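Local atomic coordinates of glycerophosphoryl diester phosphodiesterase (Parabacteroides distasonis, PDB entry 3MZ2), a protein that probably hydrolyses glycerophosphodiesters and has a TIM-barrel fold. Residues P32-H37 and E270-I275; M230-T235 and I262-R267. All blocks are in the same frame, centred on the assembly; numbering follows the deposited sequence.

Interaction 1: residues P32-H37 and E270-I275; sequences PLISGH and EVAEAI. With SO4 (sulfate ion), chain C.
Ile-34 of strand 33-36, and Pro-32 just before it, meet Val-271, Ala-272 and Ile-275 of helix 268-275, whose segment axis runs nearly antiparallel to the strand, at 163° and 9.3 Å at closest approach. The contact is apolar and small. Ile-34 carries most of it. Its CG1 lies anti to the carbonyl carbon (chi1 -60°), and the branch continues extended to CD1 at the helix surface. There CD1 comes within 3.4 Å of Ala-272 CA, tighter than a usual van der Waals contact. CD1 also lies 3.6 Å from Ala-272 CB. On Val-271 the CG1 methyl does the touching, 3.8 Å from Ile-34 CD1. The two side chains slide past each other in opposite directions. Ile-275, one turn further on, turns its CD1 to the residue before the strand, 4.0 Å from Pro-32 CB. The same methyl also reaches Ile-34 CG1, more loosely, at 4.3 Å. Thr-60 packs against both Ile-34 and Ala-272, and Tyr-252 of helix 245-257 packs against Val-271. His-37 NE2 donates a nearly straight bond (169°) to O2 of a sulfate ion, 3.0 Å away and in the ring plane. Arg-38 and His-80 bind the same ion, and His-37 ND1 is bonded to Asp-266. The sulfate, probably from the crystallisation liquor, may mark where a substrate phosphate binds. Strand inside and helix outside, packed through branched aliphatic side chains, is the layering of a TIM barrel, with the anion site beyond the C-terminal end of the strand.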
loop_
_atom_site.group_PDB
_atom_site.type_symbol
_atom_site.label_atom_id
_atom_site.label_comp_id
_atom_site.label_asym_id
_atom_site.label_seq_id
_atom_site.Cartn_x
_atom_site.Cartn_y
_atom_site.Cartn_z
ATOM N N PRO A 32 14.043 18.497 19.969
ATOM C CA PRO A 32 13.363 17.234 19.670
ATOM C C PRO A 32 11.964 17.518 19.149
ATOM O O PRO A 32 11.257 18.367 19.740
ATOM C CB PRO A 32 13.310 16.528 21.042
ATOM C CG PRO A 32 14.539 17.026 21.739
ATOM C CD PRO A 32 14.639 18.502 21.308
ATOM N N LEU A 33 11.564 16.802 18.101
ATOM C CA LEU A 33 10.277 17.006 17.440
ATOM C C LEU A 33 9.285 15.865 17.670
ATOM O O LEU A 33 9.689 14.728 17.909
ATOM C CB LEU A 33 10.493 17.221 15.956
ATOM C CG LEU A 33 11.324 18.421 15.601
ATOM C CD1 LEU A 33 11.384 18.540 14.059
ATOM C CD2 LEU A 33 10.814 19.781 16.216
ATOM N N ILE A 34 7.991 16.150 17.615
ATOM C CA ILE A 34 6.945 15.163 17.780
ATOM C C ILE A 34 5.999 15.221 16.593
ATOM O O ILE A 34 5.606 16.315 16.102
ATOM C CB ILE A 34 6.152 15.407 19.055
ATOM C CG1 ILE A 34 7.033 15.339 20.317
ATOM C CG2 ILE A 34 4.998 14.366 19.236
ATOM C CD1 ILE A 34 6.323 15.689 21.673
ATOM N N SER A 35 5.644 14.046 16.108
ATOM C CA SER A 35 4.646 13.921 15.032
ATOM C C SER A 35 3.542 12.987 15.483
ATOM O O SER A 35 3.817 11.926 16.044
ATOM C CB SER A 35 5.331 13.430 13.749
ATOM O OG SER A 35 4.494 13.546 12.622
ATOM N N GLY A 36 2.291 13.404 15.293
ATOM C CA GLY A 36 1.136 12.621 15.665
ATOM C C GLY A 36 0.846 11.610 14.601
ATOM O O GLY A 36 0.411 11.968 13.496
ATOM N N HIS A 37 1.083 10.342 14.903
ATOM C CA HIS A 37 0.704 9.229 14.032
ATOM C C HIS A 37 -0.803 9.136 13.841
ATOM O O HIS A 37 -1.590 9.029 14.811
ATOM C CB HIS A 37 1.208 7.921 14.638
ATOM C CG HIS A 37 1.018 6.712 13.770
ATOM N ND1 HIS A 37 0.141 5.697 14.086
ATOM C CD2 HIS A 37 1.629 6.333 12.619
ATOM C CE1 HIS A 37 0.217 4.743 13.176
ATOM N NE2 HIS A 37 1.126 5.096 12.282
ATOM N N GLU A 270 1.696 12.253 25.456
ATOM C CA GLU A 270 2.544 11.532 26.411
ATOM C C GLU A 270 4.008 11.724 26.055
ATOM O O GLU A 270 4.873 11.848 26.954
ATOM C CB GLU A 270 2.221 10.039 26.425
ATOM C CG GLU A 270 0.949 9.680 27.085
ATOM C CD GLU A 270 0.811 8.163 27.285
ATOM O OE1 GLU A 270 1.802 7.476 27.561
ATOM O OE2 GLU A 270 -0.309 7.665 27.140
ATOM N N VAL A 271 4.318 11.711 24.749
ATOM C CA VAL A 271 5.682 11.931 24.297
ATOM C C VAL A 271 6.155 13.309 24.789
ATOM O O VAL A 271 7.239 13.428 25.375
ATOM C CB VAL A 271 5.863 11.803 22.776
ATOM C CG1 VAL A 271 7.320 12.093 22.403
ATOM C CG2 VAL A 271 5.523 10.403 22.339
ATOM N N ALA A 272 5.312 14.313 24.592
ATOM C CA ALA A 272 5.638 15.678 25.025
ATOM C C ALA A 272 5.907 15.758 26.502
ATOM O O ALA A 272 6.891 16.338 26.931
ATOM C CB ALA A 272 4.502 16.646 24.662
ATOM N N GLU A 273 5.015 15.193 27.321
ATOM C CA GLU A 273 5.233 15.186 28.769
ATOM C C GLU A 273 6.513 14.453 29.164
ATOM O O GLU A 273 7.247 14.919 30.051
ATOM C CB GLU A 273 3.981 14.647 29.499
ATOM C CG GLU A 273 2.816 15.604 29.243
ATOM C CD GLU A 273 1.522 15.312 29.963
ATOM O OE1 GLU A 273 1.495 14.369 30.792
ATOM O OE2 GLU A 273 0.533 16.078 29.695
ATOM N N ALA A 274 6.799 13.326 28.493
ATOM C CA ALA A 274 7.980 12.518 28.849
ATOM C C ALA A 274 9.303 13.220 28.535
ATOM O O ALA A 274 10.254 13.114 29.313
ATOM C CB ALA A 274 7.947 11.173 28.106
ATOM N N ILE A 275 9.361 13.927 27.404
ATOM C CA ILE A 275 10.598 14.530 26.910
ATOM C C ILE A 275 10.726 16.014 27.202
ATOM O O ILE A 275 11.715 16.609 26.812
ATOM C CB ILE A 275 10.875 14.236 25.442
ATOM C CG1 ILE A 275 10.029 15.094 24.459
ATOM C CG2 ILE A 275 10.684 12.703 25.163
ATOM C CD1 ILE A 275 10.346 14.828 23.050
HETATM S S SO4 C . 0.285 2.991 9.756
HETATM O O1 SO4 C . -0.682 4.086 9.856
HETATM O O2 SO4 C . 1.627 3.575 9.795
HETATM O O3 SO4 C . 0.157 2.025 10.863
HETATM O O4 SO4 C . -0.037 2.230 8.522
#

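Interaction 2: residues M230-T235 and I262-R267. With SO4 (sulfate ion), chain F.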
loop_
_atom_site.group_PDB
_atom_site.type_symbol
_atom_site.label_atom_id
_atom_site.label_comp_id
_atom_site.label_asym_id
_atom_site.label_seq_id
_atom_site.Cartn_x
_atom_site.Cartn_y
_atom_site.Cartn_z
HETATM N N MSE A 230 17.284 15.093 9.428
HETATM C CA MSE A 230 16.693 14.677 10.699
HETATM C C MSE A 230 16.024 13.325 10.567
HETATM O O MSE A 230 15.442 13.038 9.520
HETATM C CB MSE A 230 15.655 15.675 11.173
HETATM C CG MSE A 230 16.354 16.916 11.606
HETATM SE SE MSE A 230 15.306 18.427 12.164
HETATM C CE MSE A 230 14.887 17.890 13.992
ATOM N N CYS A 231 16.082 12.554 11.651
ATOM C CA CYS A 231 15.653 11.157 11.679
ATOM C C CYS A 231 14.535 10.898 12.705
ATOM O O CYS A 231 14.580 11.365 13.863
ATOM C CB CYS A 231 16.893 10.251 11.932
ATOM S SG CYS A 231 18.153 10.395 10.670
HETATM N N MSE A 232 13.575 10.132 12.240
HETATM C CA MSE A 232 12.356 9.883 12.990
HETATM C C MSE A 232 12.204 8.402 13.266
HETATM O O MSE A 232 12.291 7.579 12.356
HETATM C CB MSE A 232 11.155 10.333 12.184
HETATM C CG MSE A 232 9.861 10.335 12.989
HETATM SE SE MSE A 232 8.442 11.054 11.910
HETATM C CE MSE A 232 7.737 9.420 11.117
ATOM N N ILE A 233 11.934 8.089 14.526
ATOM C CA ILE A 233 11.428 6.773 14.942
ATOM C C ILE A 233 9.925 6.818 15.150
ATOM O O ILE A 233 9.405 7.748 15.734
ATOM C CB ILE A 233 12.100 6.330 16.295
ATOM C CG1 ILE A 233 13.585 6.001 16.078
ATOM C CG2 ILE A 233 11.342 5.224 16.972
ATOM C CD1 ILE A 233 13.822 4.658 15.351
ATOM N N SER A 234 9.219 5.784 14.680
ATOM C CA SER A 234 7.806 5.662 14.950
ATOM C C SER A 234 7.655 4.660 16.065
ATOM O O SER A 234 8.066 3.500 15.925
ATOM C CB SER A 234 7.031 5.146 13.771
ATOM O OG SER A 234 5.657 4.981 14.166
ATOM N N THR A 235 7.060 5.112 17.163
ATOM C CA THR A 235 6.780 4.280 18.314
ATOM C C THR A 235 5.397 3.606 18.231
ATOM O O THR A 235 5.013 2.839 19.125
ATOM C CB THR A 235 6.900 5.078 19.622
ATOM O OG1 THR A 235 6.059 6.221 19.588
ATOM C CG2 THR A 235 8.376 5.506 19.851
ATOM N N ILE A 262 13.153 13.020 15.927
ATOM C CA ILE A 262 11.707 13.128 15.848
ATOM C C ILE A 262 11.107 11.803 16.328
ATOM O O ILE A 262 11.583 10.745 15.968
ATOM C CB ILE A 262 11.220 13.429 14.376
ATOM C CG1 ILE A 262 12.045 14.571 13.716
ATOM C CG2 ILE A 262 9.727 13.714 14.382
ATOM C CD1 ILE A 262 11.784 14.805 12.227
ATOM N N ILE A 263 10.096 11.891 17.198
ATOM C CA ILE A 263 9.271 10.713 17.553
ATOM C C ILE A 263 7.892 10.849 16.928
ATOM O O ILE A 263 7.189 11.878 17.177
ATOM C CB ILE A 263 9.137 10.564 19.062
ATOM C CG1 ILE A 263 10.492 10.157 19.628
ATOM C CG2 ILE A 263 8.099 9.487 19.392
ATOM C CD1 ILE A 263 10.574 10.259 21.177
ATOM N N GLU A 264 7.515 9.890 16.091
ATOM C CA GLU A 264 6.130 9.746 15.624
ATOM C C GLU A 264 5.398 8.745 16.505
ATOM O O GLU A 264 5.858 7.615 16.684
ATOM C CB GLU A 264 6.059 9.273 14.177
ATOM C CG GLU A 264 4.636 9.112 13.657
ATOM C CD GLU A 264 4.589 8.335 12.361
ATOM O OE1 GLU A 264 4.875 7.117 12.356
ATOM O OE2 GLU A 264 4.293 8.941 11.355
ATOM N N SER A 265 4.244 9.157 17.030
ATOM C CA SER A 265 3.553 8.403 18.063
ATOM C C SER A 265 2.061 8.539 17.983
ATOM O O SER A 265 1.542 9.629 17.600
ATOM C CB SER A 265 4.078 8.873 19.438
ATOM O OG SER A 265 3.438 8.270 20.540
ATOM N N ASP A 266 1.345 7.482 18.393
ATOM C CA ASP A 266 -0.096 7.551 18.586
ATOM C C ASP A 266 -0.414 8.341 19.865
ATOM O O ASP A 266 -1.552 8.692 20.071
ATOM C CB ASP A 266 -0.741 6.156 18.687
ATOM C CG ASP A 266 -0.822 5.436 17.357
ATOM O OD1 ASP A 266 -0.992 6.117 16.343
ATOM O OD2 ASP A 266 -0.708 4.184 17.340
ATOM N N ARG A 267 0.609 8.589 20.700
ATOM C CA ARG A 267 0.476 9.231 21.985
ATOM C C ARG A 267 1.339 10.489 22.096
ATOM O O ARG A 267 2.128 10.608 23.013
ATOM C CB ARG A 267 0.870 8.260 23.090
ATOM C CG ARG A 267 0.130 6.924 23.102
ATOM C CD ARG A 267 0.703 6.035 24.204
ATOM N NE ARG A 267 0.081 4.709 24.240
ATOM C CZ ARG A 267 -1.057 4.410 24.873
ATOM N NH1 ARG A 267 -1.715 5.339 25.549
ATOM N NH2 ARG A 267 -1.526 3.162 24.854
HETATM S S SO4 F . -2.293 0.102 22.785
HETATM O O1 SO4 F . -3.425 0.423 23.658
HETATM O O2 SO4 F . -1.110 0.855 23.209
HETATM O O3 SO4 F . -2.007 -1.331 22.855
HETATM O O4 SO4 F . -2.643 0.432 21.403
#
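Met-232, Ile-233 and Ser-234 pair with Ile-262, Ile-263 and Glu-264 as parallel neighbours in the sheet, with strand axes 4.6 Å apart. Four backbone bonds form the ladder. Ile-262 N donates to Cys-231 O, and Ile-233 N to Ile-262 O. Glu-264 N then donates to Ile-233 O, and Thr-235 N closes the series on Glu-264 O at 2.8 Å. A further bond joins side chains on the face that also carries Met-232 and Ile-262. Ser-234 OG, anti to its backbone N (chi1 176°), donates to Glu-264 OE1 over 2.9 Å. It meets the anti lone pair of that oxygen, away from OE2. Met-232, a selenomethionine, crosses Glu-264 obliquely in the conformer given, where its CE lies 3.5 Å from both CB and OE2 of Glu-264. Its CG packs 3.7 Å from Ile-262 CB. Beyond the ladder, Asp-240 OD1 is hydrogen-bonded to both Thr-235 OG1 and Ser-265 OG. Ser-265 OG also accepts from Arg-267 N at 2.9 Å, an ST turn just before helix 268-275. Arg-267 NH2 binds O2 of a sulfate ion at 2.9 Å, near the guanidinium plane, while its NH1 forms a salt bridge with Glu-270. Thus the buried carboxylate of Glu-264 is held by a serine hydroxyl on one oxygen, and Asp-240 ties the two strand ends together.

The centres of interactions 1 and 2 lie 8 Å apart. Strand 262-265 sits between strands 33-36 and 231-234 in one curled sheet, so the first and last strands of the barrel are neighbours. Segments 230-235 and 262-267 both fall between 32-37 and 270-275 in the chain, nesting interaction 2 inside the loop closed by interaction 1. Helix 268-275 directly follows strand 262-265. His-37 N is probably bonded to Ser-265 O (2.8 Å), joining the two contacts. The pairing of strand 262-265 with 33-36 closes the barrel; interaction 2 joins the last two strands, and interaction 1 lays the helix after the last strand against the first.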